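Local coordinates for protein CRISPR-associated endonuclease/helicase Cas3 (PDB 3SK9) that cleaves single-stranded DNA with its metal-dependent N-terminal HD nuclease domain, the part present here, as the endonuclease and helicase of a CRISPR defence system, at residues 17-22 with 76-81; 160-163 with 169-172; 110-115 with 149-154; 11-16 with 163-168; 123-128 with 173-178. All coordinates share one frame; numbering follows the deposited sequence.

Contact 1. Residues 17-22 with 76-81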
# COMPACT_ATOMS: atom_id res chain seq x y z
N ALA A 17 -5.48 -11.47 -10.61
CA ALA A 17 -4.59 -10.34 -10.90
C ALA A 17 -3.21 -10.64 -10.36
O ALA A 17 -3.09 -11.08 -9.23
CB ALA A 17 -5.14 -9.09 -10.27
N LYS A 18 -2.18 -10.44 -11.18
CA LYS A 18 -0.78 -10.70 -10.77
C LYS A 18 0.04 -9.44 -10.45
O LYS A 18 -0.26 -8.34 -10.93
CB LYS A 18 -0.05 -11.44 -11.90
CG LYS A 18 -0.85 -12.66 -12.41
CD LYS A 18 -0.97 -13.72 -11.33
CE LYS A 18 -1.44 -15.09 -11.91
NZ LYS A 18 -2.57 -14.87 -12.83
N SER A 19 1.11 -9.61 -9.67
CA SER A 19 2.06 -8.51 -9.48
C SER A 19 3.48 -9.03 -9.75
O SER A 19 3.97 -9.89 -9.03
CB SER A 19 2.01 -7.96 -8.06
OG SER A 19 2.95 -6.89 -7.90
N GLY A 20 4.11 -8.53 -10.80
CA GLY A 20 5.53 -8.74 -10.98
C GLY A 20 5.94 -10.10 -11.52
O GLY A 20 7.05 -10.25 -12.03
N ASN A 21 5.05 -11.09 -11.41
CA ASN A 21 5.35 -12.45 -11.85
C ASN A 21 4.04 -13.25 -11.85
O ASN A 21 3.15 -13.06 -10.98
CB ASN A 21 6.42 -13.04 -10.92
CG ASN A 21 6.76 -14.50 -11.25
OD1 ASN A 21 6.01 -15.37 -10.93
ND2 ASN A 21 7.93 -14.73 -11.87
N PRO A 22 3.87 -14.14 -12.84
CA PRO A 22 2.65 -14.96 -12.97
C PRO A 22 2.33 -15.82 -11.74
O PRO A 22 1.19 -16.22 -11.50
CB PRO A 22 2.98 -15.89 -14.15
CG PRO A 22 4.05 -15.21 -14.89
CD PRO A 22 4.86 -14.44 -13.89
N LEU A 76 -2.64 -1.09 -5.95
CA LEU A 76 -4.00 -1.42 -6.31
C LEU A 76 -4.30 -1.05 -7.79
O LEU A 76 -5.11 -1.71 -8.48
CB LEU A 76 -4.99 -0.71 -5.38
CG LEU A 76 -6.44 -1.05 -5.70
CD1 LEU A 76 -6.66 -2.54 -5.44
CD2 LEU A 76 -7.42 -0.18 -4.83
N GLY A 77 -3.59 -0.04 -8.30
CA GLY A 77 -3.71 0.35 -9.71
C GLY A 77 -3.44 -0.78 -10.72
O GLY A 77 -3.85 -0.68 -11.87
N LYS A 78 -2.74 -1.84 -10.29
CA LYS A 78 -2.47 -3.00 -11.18
C LYS A 78 -3.69 -3.87 -11.43
O LYS A 78 -3.67 -4.74 -12.32
CB LYS A 78 -1.32 -3.85 -10.63
CG LYS A 78 0.02 -3.16 -10.76
CD LYS A 78 1.16 -4.11 -10.46
CE LYS A 78 2.50 -3.41 -10.39
NZ LYS A 78 3.40 -4.08 -9.40
N ALA A 79 -4.74 -3.62 -10.66
CA ALA A 79 -5.98 -4.39 -10.77
C ALA A 79 -6.85 -3.79 -11.89
O ALA A 79 -7.95 -3.31 -11.65
CB ALA A 79 -6.74 -4.37 -9.46
N SER A 80 -6.31 -3.91 -13.10
CA SER A 80 -6.93 -3.37 -14.31
C SER A 80 -6.40 -4.20 -15.51
O SER A 80 -5.26 -4.66 -15.48
CB SER A 80 -6.50 -1.91 -14.46
OG SER A 80 -6.84 -1.43 -15.77
N PRO A 81 -7.20 -4.35 -16.58
CA PRO A 81 -6.73 -5.21 -17.68
C PRO A 81 -5.44 -4.66 -18.32
O PRO A 81 -4.64 -5.42 -18.81
CB PRO A 81 -7.87 -5.14 -18.72
CG PRO A 81 -9.05 -4.58 -18.04
CD PRO A 81 -8.59 -3.91 -16.72
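K78 and S19 make the polar link between the loop 17-22 and the short 3-10 segment that opens 76-81. K78 NZ donates a hydrogen bond to S19 OG over 3.2 Å. The lysine leaves the backbone with CG anti to its carbonyl carbon (chi1 -71°). It runs straight to CE and bends at the last torsion, so that the ammonium swings to the serine. S19 holds OG beside its own carbonyl carbon and meets the lysine there. NZ has a second and stronger partner in D75, with which it forms a salt bridge. Serine and aspartate together fix where the ammonium lies.

Van der Waals contact adds little. K78 CD lies loosely against the K18 carbonyl, 4.5 Å from K18 O. The K18 side chain points the other way, with NZ bonded to W16 O and held against the W16 ring by a cation-pi contact.

Backbone bonds shape the lysine side. A79 N bonds to L76 O at 2.9 Å. A79 is then the centre of an inverse gamma turn, closed by a weak bond from S80 N to K78 O. Q84 joins the two segments from outside, accepting from K18 N and donating to K78 O.

The contact borders the metal site. K78 lies three residues after D75, its salt-bridge partner, and H74-D75 is the pair that names HD domains. H74 and D75 bind a divalent metal with H29, which S19 touches, and D210.

Contact 2. Residues 160-163 with 169-172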
# COMPACT_ATOMS: atom_id res chain seq x y z
N ARG A 160 -13.29 3.19 -19.08
CA ARG A 160 -14.64 3.22 -19.66
C ARG A 160 -14.94 1.92 -20.39
O ARG A 160 -16.09 1.46 -20.38
CB ARG A 160 -14.82 4.42 -20.58
CG ARG A 160 -15.01 5.72 -19.83
CD ARG A 160 -15.48 6.83 -20.77
NE ARG A 160 -14.49 7.13 -21.80
CZ ARG A 160 -13.55 8.06 -21.68
NH1 ARG A 160 -13.48 8.79 -20.57
NH2 ARG A 160 -12.69 8.26 -22.67
N THR A 161 -13.92 1.32 -20.99
CA THR A 161 -14.13 0.10 -21.77
C THR A 161 -13.81 -1.20 -21.04
O THR A 161 -13.97 -2.26 -21.62
CB THR A 161 -13.33 0.13 -23.10
OG1 THR A 161 -11.92 0.14 -22.84
CG2 THR A 161 -13.72 1.35 -23.93
N GLU A 162 -13.39 -1.16 -19.77
CA GLU A 162 -13.10 -2.42 -19.07
C GLU A 162 -14.40 -3.12 -18.64
O GLU A 162 -15.45 -2.48 -18.43
CB GLU A 162 -12.21 -2.18 -17.83
CG GLU A 162 -12.90 -1.39 -16.79
CD GLU A 162 -12.06 -1.11 -15.52
OE1 GLU A 162 -12.69 -0.63 -14.57
OE2 GLU A 162 -10.83 -1.39 -15.47
N ASP A 163 -14.30 -4.44 -18.51
CA ASP A 163 -15.38 -5.23 -17.93
C ASP A 163 -15.71 -4.67 -16.55
O ASP A 163 -14.80 -4.41 -15.77
CB ASP A 163 -14.92 -6.68 -17.81
CG ASP A 163 -16.06 -7.63 -17.51
OD1 ASP A 163 -16.16 -8.66 -18.20
OD2 ASP A 163 -16.84 -7.35 -16.60
N ALA A 169 -13.92 -6.19 -8.27
CA ALA A 169 -12.70 -6.89 -7.84
C ALA A 169 -11.77 -5.97 -7.04
O ALA A 169 -11.15 -6.39 -6.06
CB ALA A 169 -11.93 -7.46 -9.06
N ARG A 170 -11.67 -4.71 -7.46
CA ARG A 170 -10.78 -3.80 -6.75
C ARG A 170 -11.34 -3.47 -5.38
O ARG A 170 -10.58 -3.30 -4.44
CB ARG A 170 -10.40 -2.55 -7.58
CG ARG A 170 -11.52 -1.78 -8.21
CD ARG A 170 -10.98 -0.68 -9.16
NE ARG A 170 -10.35 -1.23 -10.35
CZ ARG A 170 -10.77 -1.03 -11.61
NH1 ARG A 170 -11.82 -0.24 -11.87
NH2 ARG A 170 -10.13 -1.61 -12.60
N ARG A 171 -12.67 -3.41 -5.25
CA ARG A 171 -13.21 -3.17 -3.91
C ARG A 171 -13.00 -4.39 -3.02
O ARG A 171 -12.68 -4.26 -1.81
CB ARG A 171 -14.69 -2.79 -4.02
CG ARG A 171 -14.85 -1.47 -4.88
CD ARG A 171 -16.29 -1.07 -5.33
NE ARG A 171 -16.35 0.37 -5.70
CZ ARG A 171 -15.71 0.93 -6.73
NH1 ARG A 171 -14.93 0.20 -7.55
NH2 ARG A 171 -15.82 2.24 -6.95
N TRP A 172 -13.14 -5.57 -3.63
CA TRP A 172 -12.86 -6.84 -2.92
C TRP A 172 -11.44 -6.89 -2.37
O TRP A 172 -11.21 -7.23 -1.19
CB TRP A 172 -13.10 -8.03 -3.87
CG TRP A 172 -13.10 -9.41 -3.19
CD1 TRP A 172 -14.19 -10.16 -2.80
CD2 TRP A 172 -11.95 -10.21 -2.91
NE1 TRP A 172 -13.77 -11.35 -2.24
CE2 TRP A 172 -12.40 -11.41 -2.29
CE3 TRP A 172 -10.57 -10.02 -3.09
CZ2 TRP A 172 -11.53 -12.41 -1.87
CZ3 TRP A 172 -9.70 -11.02 -2.68
CH2 TRP A 172 -10.18 -12.19 -2.06
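E162 and R170 both start with CG between the backbone N and the carbonyl carbon, a crowded position (chi1 66° and 51°). E162 is extended beyond CG. R170 bends at chi3, and its guanidinium presents its NH1/NH2 edge to the glutamate, which comes from the opposite direction. The arginine grips end-on with two nitrogens, one to each oxygen. NH1 donates to E162 OE1 at 2.9 Å, on the syn lone pair of that oxygen. NH2 donates to E162 OE2 at 3.0 Å in a nearly straight bond, on the syn side but tilted out of the carboxylate plane. Both oxygens lie in the guanidinium plane, and the two flat groups are 28° apart. This is a bidentate salt bridge. Its two bonds hold the guanidinium against rotation and probably favour the charged form of both groups. It spans the connection between helix 149-161 and helix 165-181, tying the residue that follows the first helix to the second turn of the next. The pair is buried, and further partners share its charge. K167 makes a second salt bridge to E162 OE1. R170 NH2 also donates to A79 O in the loop after the HD motif, and F117 of helix 110-124 forms a cation-pi contact with the guanidinium.

Contact 3. Residues 110-115 with 149-154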
# COMPACT_ATOMS: atom_id res chain seq x y z
N HIS A 110 0.94 2.60 -13.38
CA HIS A 110 -0.13 2.03 -12.55
C HIS A 110 -0.48 2.92 -11.36
O HIS A 110 -1.62 2.89 -10.89
CB HIS A 110 0.20 0.60 -12.06
CG HIS A 110 1.28 0.54 -11.03
ND1 HIS A 110 2.61 0.41 -11.35
CD2 HIS A 110 1.22 0.57 -9.67
CE1 HIS A 110 3.34 0.38 -10.24
NE2 HIS A 110 2.52 0.46 -9.21
N GLY A 111 0.45 3.77 -10.90
CA GLY A 111 0.16 4.63 -9.75
C GLY A 111 -0.92 5.68 -10.01
O GLY A 111 -1.64 6.10 -9.08
N VAL A 112 -1.10 6.04 -11.29
CA VAL A 112 -2.18 6.94 -11.68
C VAL A 112 -3.51 6.23 -11.43
O VAL A 112 -4.47 6.82 -10.89
CB VAL A 112 -2.09 7.35 -13.16
CG1 VAL A 112 -3.29 8.17 -13.59
CG2 VAL A 112 -0.79 8.11 -13.44
N PHE A 113 -3.58 4.96 -11.83
CA PHE A 113 -4.79 4.16 -11.50
C PHE A 113 -4.96 4.01 -10.01
O PHE A 113 -6.09 4.09 -9.49
CB PHE A 113 -4.75 2.80 -12.16
CG PHE A 113 -4.92 2.85 -13.67
CD1 PHE A 113 -6.16 2.71 -14.25
CD2 PHE A 113 -3.82 3.07 -14.48
CE1 PHE A 113 -6.30 2.73 -15.64
CE2 PHE A 113 -3.96 3.10 -15.87
CZ PHE A 113 -5.19 2.93 -16.44
N THR A 114 -3.87 3.82 -9.27
CA THR A 114 -4.04 3.67 -7.82
C THR A 114 -4.69 4.96 -7.31
O THR A 114 -5.63 4.91 -6.49
CB THR A 114 -2.67 3.46 -7.11
OG1 THR A 114 -2.13 2.22 -7.52
CG2 THR A 114 -2.84 3.50 -5.54
N GLU A 115 -4.20 6.11 -7.75
CA GLU A 115 -4.76 7.36 -7.24
C GLU A 115 -6.28 7.47 -7.58
O GLU A 115 -7.08 7.81 -6.73
CB GLU A 115 -3.97 8.57 -7.73
CG GLU A 115 -4.62 9.93 -7.34
CD GLU A 115 -3.87 11.13 -7.87
OE1 GLU A 115 -2.82 10.94 -8.52
OE2 GLU A 115 -4.32 12.27 -7.61
N ALA A 149 -3.92 16.23 -15.56
CA ALA A 149 -5.13 16.05 -16.38
C ALA A 149 -4.98 15.08 -17.52
O ALA A 149 -5.88 14.31 -17.79
CB ALA A 149 -5.60 17.39 -16.94
N GLU A 150 -3.86 15.14 -18.23
CA GLU A 150 -3.64 14.24 -19.34
C GLU A 150 -3.52 12.79 -18.85
O GLU A 150 -4.12 11.89 -19.43
CB GLU A 150 -2.41 14.68 -20.12
CG GLU A 150 -2.01 13.73 -21.28
CD GLU A 150 -3.03 13.63 -22.42
OE1 GLU A 150 -4.04 14.38 -22.46
OE2 GLU A 150 -2.82 12.76 -23.30
N GLU A 151 -2.73 12.52 -17.80
CA GLU A 151 -2.68 11.16 -17.25
C GLU A 151 -4.08 10.65 -16.86
O GLU A 151 -4.43 9.52 -17.16
CB GLU A 151 -1.83 11.16 -15.98
CG GLU A 151 -0.34 11.31 -16.25
CD GLU A 151 0.45 11.28 -14.90
OE1 GLU A 151 0.12 12.07 -14.00
OE2 GLU A 151 1.41 10.49 -14.77
N LYS A 152 -4.86 11.48 -16.17
CA LYS A 152 -6.17 11.03 -15.73
C LYS A 152 -7.10 10.80 -16.92
O LYS A 152 -7.86 9.82 -16.92
CB LYS A 152 -6.77 12.01 -14.72
CG LYS A 152 -5.97 12.05 -13.43
CD LYS A 152 -6.68 12.86 -12.37
CE LYS A 152 -6.60 14.34 -12.65
NZ LYS A 152 -7.27 15.10 -11.57
N SER A 153 -7.03 11.66 -17.94
CA SER A 153 -7.82 11.47 -19.16
C SER A 153 -7.48 10.13 -19.80
O SER A 153 -8.38 9.39 -20.20
CB SER A 153 -7.57 12.63 -20.15
OG SER A 153 -8.25 12.40 -21.37
N ARG A 154 -6.19 9.80 -19.94
CA ARG A 154 -5.79 8.50 -20.50
C ARG A 154 -6.27 7.33 -19.68
O ARG A 154 -6.75 6.36 -20.24
CB ARG A 154 -4.27 8.33 -20.59
CG ARG A 154 -3.60 9.06 -21.70
CD ARG A 154 -2.13 8.77 -21.65
NE ARG A 154 -1.38 9.57 -22.60
CZ ARG A 154 -0.19 9.23 -23.07
NH1 ARG A 154 0.39 8.11 -22.67
NH2 ARG A 154 0.42 10.02 -23.94
O HOH W 1 -4.98 14.05 -9.64
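The flat carboxylate of E151 has the V112 methyl CG2 above its plane. CG2 is 3.5 Å from E151 OE2 and 3.7 Å from E151 CD, so it rests on the group as a whole. No hydrogen bond is involved. The polar partner of OE2 is H142, which donates from NE2. At the guanidinium edge of R154, in its plane, lies E150 OE2, and R154 NE stands 3.6 Å from it in a salt bridge within the helix. The F113 ring meets the F83 ring nearly at right angles.

The other V112 methyl, CG1, turns to the E151 backbone. CG1 is anti to the V112 backbone N (chi1 174°), which sets it 4.0 Å from E151 O. The helices are close here, with the CA atoms of V112 and K152 7.0 Å apart.

Water carries the second link. It donates to E115 OE2 at 2.8 Å and accepts from K152 NZ at 3.2 Å. The two charged groups do not touch directly, but their attraction probably favours this bridge. E115 OE1 accepts from A147 N.

Helix 149-161 crosses over helix 110-124 at V112. V112 also touches A155, and F113 reaches A155, H158 and L159 further along. H110 and T114 of helix 110-124 bond to the HD motif: H110 NE2 to D75 OD1, and T114 OG1 to H74 O and G77 N. E115 meets helix 129-138 through A136 and A137.

Contact 4. Residues 11-16 with 163-168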
# COMPACT_ATOMS: atom_id res chain seq x y z
N ALA A 11 -14.27 -12.40 -6.93
CA ALA A 11 -13.19 -12.88 -6.08
C ALA A 11 -12.16 -13.60 -6.93
O ALA A 11 -10.97 -13.48 -6.68
CB ALA A 11 -13.69 -13.82 -5.00
N ALA A 12 -12.62 -14.38 -7.90
CA ALA A 12 -11.66 -15.08 -8.77
C ALA A 12 -10.83 -14.10 -9.60
O ALA A 12 -9.63 -14.30 -9.77
CB ALA A 12 -12.40 -16.06 -9.71
N LEU A 13 -11.48 -13.08 -10.16
CA LEU A 13 -10.83 -12.04 -10.91
C LEU A 13 -9.81 -11.33 -10.01
O LEU A 13 -8.67 -11.07 -10.41
CB LEU A 13 -11.83 -11.02 -11.37
CG LEU A 13 -11.24 -9.97 -12.33
CD1 LEU A 13 -10.53 -10.66 -13.49
CD2 LEU A 13 -12.32 -9.02 -12.83
N ALA A 14 -10.23 -11.02 -8.79
CA ALA A 14 -9.33 -10.30 -7.85
C ALA A 14 -8.09 -11.13 -7.53
O ALA A 14 -6.98 -10.59 -7.54
CB ALA A 14 -10.07 -9.96 -6.52
N LEU A 15 -8.28 -12.43 -7.24
CA LEU A 15 -7.17 -13.34 -6.97
C LEU A 15 -6.28 -13.65 -8.19
O LEU A 15 -5.09 -13.93 -8.05
CB LEU A 15 -7.67 -14.63 -6.31
CG LEU A 15 -8.33 -14.39 -4.91
CD1 LEU A 15 -9.16 -15.61 -4.36
CD2 LEU A 15 -7.30 -13.96 -3.89
N TRP A 16 -6.85 -13.53 -9.39
CA TRP A 16 -6.12 -13.82 -10.62
C TRP A 16 -5.16 -12.71 -10.99
O TRP A 16 -4.15 -12.97 -11.66
CB TRP A 16 -7.09 -14.07 -11.79
CG TRP A 16 -6.42 -14.16 -13.15
CD1 TRP A 16 -5.85 -15.28 -13.74
CD2 TRP A 16 -6.29 -13.10 -14.12
NE1 TRP A 16 -5.37 -14.96 -14.99
CE2 TRP A 16 -5.61 -13.63 -15.24
CE3 TRP A 16 -6.66 -11.75 -14.14
CZ2 TRP A 16 -5.31 -12.86 -16.37
CZ3 TRP A 16 -6.35 -10.98 -15.28
CH2 TRP A 16 -5.69 -11.55 -16.37
N ASP A 163 -14.30 -4.44 -18.51
CA ASP A 163 -15.38 -5.23 -17.93
C ASP A 163 -15.71 -4.67 -16.55
O ASP A 163 -14.80 -4.41 -15.77
CB ASP A 163 -14.92 -6.68 -17.81
CG ASP A 163 -16.06 -7.63 -17.51
OD1 ASP A 163 -16.16 -8.66 -18.20
OD2 ASP A 163 -16.84 -7.35 -16.60
N PRO A 164 -16.99 -4.43 -16.26
CA PRO A 164 -17.47 -3.87 -14.98
C PRO A 164 -17.07 -4.67 -13.72
O PRO A 164 -16.98 -4.11 -12.62
CB PRO A 164 -18.99 -3.88 -15.15
CG PRO A 164 -19.21 -3.86 -16.61
CD PRO A 164 -18.08 -4.60 -17.24
N LEU A 165 -16.87 -5.96 -13.88
CA LEU A 165 -16.42 -6.82 -12.77
C LEU A 165 -15.09 -6.33 -12.15
O LEU A 165 -14.84 -6.52 -10.96
CB LEU A 165 -16.24 -8.25 -13.26
CG LEU A 165 -16.32 -9.36 -12.20
CD1 LEU A 165 -17.68 -9.34 -11.55
CD2 LEU A 165 -16.02 -10.73 -12.81
N TRP A 166 -14.25 -5.69 -12.95
CA TRP A 166 -12.99 -5.12 -12.44
C TRP A 166 -13.23 -4.09 -11.31
O TRP A 166 -12.45 -4.02 -10.37
CB TRP A 166 -12.16 -4.48 -13.57
CG TRP A 166 -11.39 -5.49 -14.41
CD1 TRP A 166 -11.69 -5.92 -15.68
CD2 TRP A 166 -10.22 -6.21 -14.01
NE1 TRP A 166 -10.76 -6.85 -16.09
CE2 TRP A 166 -9.85 -7.04 -15.08
CE3 TRP A 166 -9.43 -6.21 -12.85
CZ2 TRP A 166 -8.72 -7.86 -15.03
CZ3 TRP A 166 -8.30 -7.04 -12.81
CH2 TRP A 166 -7.98 -7.84 -13.88
N LYS A 167 -14.28 -3.28 -11.41
CA LYS A 167 -14.53 -2.28 -10.38
C LYS A 167 -14.89 -3.00 -9.09
O LYS A 167 -14.52 -2.59 -7.99
CB LYS A 167 -15.66 -1.33 -10.78
CG LYS A 167 -15.36 -0.52 -12.04
CD LYS A 167 -16.63 0.14 -12.60
CE LYS A 167 -16.30 1.19 -13.66
NZ LYS A 167 -15.41 0.69 -14.75
N GLU A 168 -15.62 -4.10 -9.23
CA GLU A 168 -16.00 -4.88 -8.04
C GLU A 168 -14.77 -5.59 -7.42
O GLU A 168 -14.60 -5.58 -6.19
CB GLU A 168 -17.11 -5.87 -8.38
CG GLU A 168 -18.44 -5.18 -8.67
CD GLU A 168 -19.47 -6.12 -9.27
OE1 GLU A 168 -20.20 -6.79 -8.51
OE2 GLU A 168 -19.55 -6.19 -10.51
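L13 of helix 10-16 lies across the indole of W166 near the start of helix 165-181. Its CB points to that helix without close contact. CG is anti to the backbone N (chi1 -173°), which carries the branch over the indole, 4.2 Å from W166 CZ3. The two methyls then divide the ring system. CD1 sits over the six-membered ring, 3.7 Å from W166 CZ2. CD2 sits over the five-membered ring in a CH-pi contact, 3.8 Å from the centroid and 15° off the ring normal. CD2 also packs on L165, 4.0 Å from L165 CB. The leucine thus covers one face of the indole with its whole fork.

W16, an exposed residue, comes in at the edge of the indole. Its CZ3 is 3.8 Å from W166 CH2, and each atom lies at the edge of the other ring, so the tryptophans do not stack. D163 O lies in plane at another edge of W166. D163 also makes the capping bond at the helix start, where OD2 accepts from L165 N at 3.1 Å.

P81 and Q84 pack on W166 as well. No hydrogen bond or charge pair joins 11-16 to 163-168. Their contact probably rests on van der Waals contact and the hydrophobic effect.

Contact 5. Residues 123-128 with 173-178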
# COMPACT_ATOMS: atom_id res chain seq x y z
N LYS A 123 -13.29 7.08 0.02
CA LYS A 123 -14.49 7.77 0.40
C LYS A 123 -15.63 6.79 0.70
O LYS A 123 -16.41 7.05 1.61
CB LYS A 123 -14.91 8.77 -0.66
CG LYS A 123 -13.91 9.88 -0.89
CD LYS A 123 -14.30 10.81 -2.03
CE LYS A 123 -13.01 11.60 -2.47
NZ LYS A 123 -13.10 12.18 -3.78
N GLU A 124 -15.74 5.69 -0.06
CA GLU A 124 -16.79 4.69 0.21
C GLU A 124 -16.59 4.05 1.60
O GLU A 124 -17.54 3.60 2.24
CB GLU A 124 -16.78 3.57 -0.83
CG GLU A 124 -17.19 4.00 -2.25
CD GLU A 124 -16.86 2.91 -3.29
OE1 GLU A 124 -16.35 1.85 -2.89
OE2 GLU A 124 -17.10 3.14 -4.48
N LYS A 125 -15.33 3.96 2.03
CA LYS A 125 -15.03 3.38 3.35
C LYS A 125 -15.33 4.34 4.49
O LYS A 125 -15.29 3.95 5.65
CB LYS A 125 -13.56 2.98 3.45
CG LYS A 125 -13.18 1.70 2.73
CD LYS A 125 -13.85 0.45 3.30
CE LYS A 125 -13.28 -0.06 4.60
NZ LYS A 125 -13.95 -1.36 5.01
N GLY A 126 -15.62 5.60 4.15
CA GLY A 126 -16.01 6.61 5.14
C GLY A 126 -15.04 7.76 5.38
O GLY A 126 -15.32 8.65 6.19
N LEU A 127 -13.87 7.78 4.73
CA LEU A 127 -12.99 8.93 4.89
C LEU A 127 -13.57 10.16 4.21
O LEU A 127 -14.07 10.09 3.08
CB LEU A 127 -11.61 8.68 4.28
CG LEU A 127 -10.42 8.20 5.10
CD1 LEU A 127 -9.17 8.45 4.27
CD2 LEU A 127 -10.29 8.86 6.45
N PRO A 128 -13.45 11.33 4.86
CA PRO A 128 -13.91 12.60 4.28
C PRO A 128 -13.15 12.94 3.00
O PRO A 128 -11.97 12.56 2.86
CB PRO A 128 -13.58 13.62 5.37
CG PRO A 128 -13.46 12.82 6.61
CD PRO A 128 -12.89 11.51 6.21
N LEU A 173 -10.48 -6.47 -3.18
CA LEU A 173 -9.08 -6.50 -2.73
C LEU A 173 -8.82 -5.54 -1.56
O LEU A 173 -8.15 -5.88 -0.57
CB LEU A 173 -8.17 -6.12 -3.90
CG LEU A 173 -7.95 -7.22 -4.93
CD1 LEU A 173 -7.34 -6.66 -6.14
CD2 LEU A 173 -7.06 -8.38 -4.37
N LEU A 174 -9.31 -4.32 -1.67
CA LEU A 174 -9.19 -3.39 -0.53
C LEU A 174 -9.82 -3.95 0.76
O LEU A 174 -9.26 -3.85 1.84
CB LEU A 174 -9.86 -2.06 -0.88
CG LEU A 174 -9.77 -1.05 0.29
CD1 LEU A 174 -9.73 0.35 -0.27
CD2 LEU A 174 -10.96 -1.23 1.28
N GLU A 175 -11.01 -4.53 0.66
CA GLU A 175 -11.66 -5.08 1.83
C GLU A 175 -10.82 -6.23 2.39
O GLU A 175 -10.67 -6.37 3.60
CB GLU A 175 -13.09 -5.52 1.43
CG GLU A 175 -14.00 -5.76 2.56
CD GLU A 175 -14.24 -4.54 3.43
OE1 GLU A 175 -14.28 -3.39 2.91
OE2 GLU A 175 -14.36 -4.77 4.66
N GLU A 176 -10.22 -7.06 1.54
CA GLU A 176 -9.41 -8.17 2.04
C GLU A 176 -8.18 -7.72 2.87
O GLU A 176 -7.83 -8.35 3.84
CB GLU A 176 -8.99 -9.05 0.88
CG GLU A 176 -8.29 -10.33 1.25
CD GLU A 176 -9.23 -11.45 1.70
OE1 GLU A 176 -10.46 -11.24 1.83
OE2 GLU A 176 -8.75 -12.56 1.96
N VAL A 177 -7.49 -6.69 2.40
CA VAL A 177 -6.34 -6.15 3.11
C VAL A 177 -6.79 -5.52 4.42
O VAL A 177 -6.25 -5.85 5.46
CB VAL A 177 -5.63 -5.10 2.24
CG1 VAL A 177 -4.52 -4.40 3.04
CG2 VAL A 177 -5.04 -5.81 0.97
N PHE A 178 -7.80 -4.64 4.40
CA PHE A 178 -8.26 -4.01 5.65
C PHE A 178 -8.71 -5.04 6.67
O PHE A 178 -8.40 -4.96 7.87
CB PHE A 178 -9.39 -3.02 5.38
CG PHE A 178 -8.90 -1.66 5.01
CD1 PHE A 178 -9.05 -0.60 5.89
CD2 PHE A 178 -8.18 -1.45 3.85
CE1 PHE A 178 -8.55 0.66 5.58
CE2 PHE A 178 -7.67 -0.17 3.53
CZ PHE A 178 -7.87 0.87 4.39
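K125 meets L174 and E175 in a mixed contact, a salt bridge beside apolar packing. It joins the C-terminal end of helix 110-124 to the middle of helix 165-181. The lysine carries almost all of it. Its chain is bent at chi2 (-64°) and chi3 (-76°), which curls it toward the other helix. CD packs 3.9 Å from L174 CD2, and K125 CG lies 4.0 Å from the same methyl. The two side chains slide past each other in opposite directions. F178 is a looser neighbour, with CD1 4.5 Å from K125 CE.

At the tip, K125 NZ donates to E175 OE1 at 2.9 Å, on the syn lone pair of the oxygen. E175 OE2 is 3.5 Å from NZ. The glutamate leaves its helix to one side, and its bend at chi2 (61°) brings the carboxylate to the lysine.

The backbone turns directly after K125. G126 has positive phi and ends the helix in a Schellman motif. G126 N to K123 O, at 3.0 Å, is one of its two bonds back into the last turn. E124, next to K125, forms a salt bridge with R171, one turn before E175 on helix 165-181.

L174 and F178 also pack on L73, just before the HD motif. K125 and E175 are only partly exposed. Their ion pair therefore probably lies near the border of the protein and solvent. The lysine methylenes pack on L174 while the charge is met by E175.

Contact 4 opens first, at helix 10-16, and closes the longest loop at 163-168. Contact 1 follows in the chain and is nested inside it, bringing the loop 17-22 to the end of the HD motif. Contact 3 comes next, also nested in contact 4, and pairs helices 110-124 and 149-161. Contact 5 starts later on helix 110-124. It opens before contact 3 closes at 149-154 and closes beyond 163-168 of contact 4, so it crosses both. Contact 2 is the shortest closure and lies within contact 5; it shares D163 with contact 4. Contacts 2, 4 and 5 all use helix 165-181. Contact 1 touches all four others, through T114, R170, W166 and L173 among them.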